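Local coordinates for protein glutamate receptor IIB (Drosophila melanogaster, PDB 4WXJ) that binds glutamate through this ligand-binding domain and probably acts as a glutamate-gated ion channel subunit of the postsynaptic membrane, at residues A[129-132]-A[133-137]. Residues are numbered along the deposited sequence; the frame is centred on the assembly and turned at random.
Sequences GSLH and DLVDQ
Ser130 places OG between its backbone N and carbonyl carbon (chi1 78°), while Asp133 turns CG beside its own backbone N (chi1 -63°); the two side chains thus meet at the N-cap of the short helix 131-135. The cap is defined by one bond, Asp133 N to Ser130 OG, 3.1 Å long and fairly straight at 161°. Ser130 OG stands over a face of the carboxylate, 3.1 Å from Asp133 CG, and a water accepts from Gly129 N and donates to Asp133 OD2 at 2.5 Å. An alanine here would probably leave the bridging water without its carboxylate acceptor and one side of Ser130 OG uncovered. Behind the cap, Leu134 N and Val135 N bond to Ser130 O and Leu131 O, and Leu131 CD1 reaches Val135 CG1 at 4.1 Å. Leu131 touches Asn162 and Val135 touches Ala165, so this side of the turn rests on helix 160-171, the Leu131 side chain about 13 Å from the bound glutamate. At the far end Gln137 folds back, its NE2 donating to a lone pair of Leu134 O at 2.7 Å, in the carbonyl plane.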
loop_
_atom_site.group_PDB
_atom_site.type_symbol
_atom_site.label_atom_id
_atom_site.label_comp_id
_atom_site.label_asym_id
_atom_site.label_seq_id
_atom_site.Cartn_x
_atom_site.Cartn_y
_atom_site.Cartn_z
ATOM N N GLY A 129 -21.857 -10.886 1.424
ATOM C CA GLY A 129 -21.702 -10.514 0.025
ATOM C C GLY A 129 -21.484 -9.030 -0.224
ATOM O O GLY A 129 -21.453 -8.590 -1.373
ATOM N N SER A 130 -21.333 -8.252 0.844
ATOM C CA SER A 130 -21.095 -6.817 0.705
ATOM C C SER A 130 -20.545 -6.213 1.990
ATOM O O SER A 130 -20.576 -6.844 3.046
ATOM C CB SER A 130 -22.385 -6.091 0.317
ATOM O OG SER A 130 -23.230 -5.925 1.442
ATOM N N LEU A 131 -20.043 -4.987 1.887
ATOM C CA LEU A 131 -19.545 -4.262 3.049
ATOM C C LEU A 131 -20.672 -3.991 4.043
ATOM O O LEU A 131 -20.477 -4.120 5.249
ATOM C CB LEU A 131 -18.894 -2.945 2.623
ATOM C CG LEU A 131 -18.348 -2.068 3.752
ATOM C CD1 LEU A 131 -17.226 -2.774 4.501
ATOM C CD2 LEU A 131 -17.869 -0.735 3.200
ATOM N N HIS A 132 -21.843 -3.612 3.533
ATOM C CA HIS A 132 -23.000 -3.362 4.389
ATOM C C HIS A 132 -23.349 -4.609 5.191
ATOM O O HIS A 132 -23.664 -4.530 6.377
ATOM C CB HIS A 132 -24.212 -2.919 3.566
ATOM C CG HIS A 132 -25.446 -2.691 4.385
ATOM N ND1 HIS A 132 -26.715 -2.964 3.920
ATOM C CD2 HIS A 132 -25.605 -2.212 5.643
ATOM C CE1 HIS A 132 -27.601 -2.668 4.855
ATOM N NE2 HIS A 132 -26.952 -2.208 5.911
ATOM N N ASP A 133 -23.294 -5.763 4.535
ATOM C CA ASP A 133 -23.580 -7.026 5.202
ATOM C C ASP A 133 -22.512 -7.336 6.247
ATOM O O ASP A 133 -22.824 -7.813 7.338
ATOM C CB ASP A 133 -23.671 -8.163 4.181
ATOM C CG ASP A 133 -24.804 -7.969 3.187
ATOM O OD1 ASP A 133 -25.753 -7.217 3.496
ATOM O OD2 ASP A 133 -24.745 -8.574 2.095
ATOM N N LEU A 134 -21.256 -7.056 5.912
ATOM C CA LEU A 134 -20.138 -7.325 6.814
ATOM C C LEU A 134 -20.248 -6.516 8.107
ATOM O O LEU A 134 -20.034 -7.046 9.199
ATOM C CB LEU A 134 -18.809 -7.019 6.116
ATOM C CG LEU A 134 -17.532 -7.263 6.925
ATOM C CD1 LEU A 134 -17.413 -8.720 7.350
ATOM C CD2 LEU A 134 -16.309 -6.839 6.126
ATOM N N VAL A 135 -20.588 -5.238 7.985
ATOM C CA VAL A 135 -20.671 -4.362 9.149
ATOM C C VAL A 135 -21.930 -4.619 9.973
ATOM O O VAL A 135 -21.966 -4.323 11.166
ATOM C CB VAL A 135 -20.642 -2.866 8.743
ATOM C CG1 VAL A 135 -19.365 -2.541 7.990
ATOM C CG2 VAL A 135 -21.861 -2.497 7.901
ATOM N N ASP A 136 -22.960 -5.169 9.335
ATOM C CA ASP A 136 -24.251 -5.351 9.992
ATOM C C ASP A 136 -24.319 -6.659 10.787
ATOM O O ASP A 136 -25.365 -7.008 11.332
ATOM C CB ASP A 136 -25.376 -5.305 8.952
ATOM C CG ASP A 136 -26.732 -5.004 9.566
ATOM O OD1 ASP A 136 -26.788 -4.279 10.583
ATOM O OD2 ASP A 136 -27.746 -5.486 9.021
ATOM N N GLN A 137 -23.198 -7.374 10.848
ATOM C CA GLN A 137 -23.087 -8.583 11.660
ATOM C C GLN A 137 -21.803 -8.528 12.482
ATOM O O GLN A 137 -21.028 -7.577 12.366
ATOM C CB GLN A 137 -23.119 -9.835 10.777
ATOM C CG GLN A 137 -22.048 -9.883 9.693
ATOM C CD GLN A 137 -20.718 -10.405 10.198
ATOM O OE1 GLN A 137 -20.628 -11.523 10.704
ATOM N NE2 GLN A 137 -19.675 -9.593 10.066
HETATM O O HOH W 1 -24.487 -10.979 2.770
#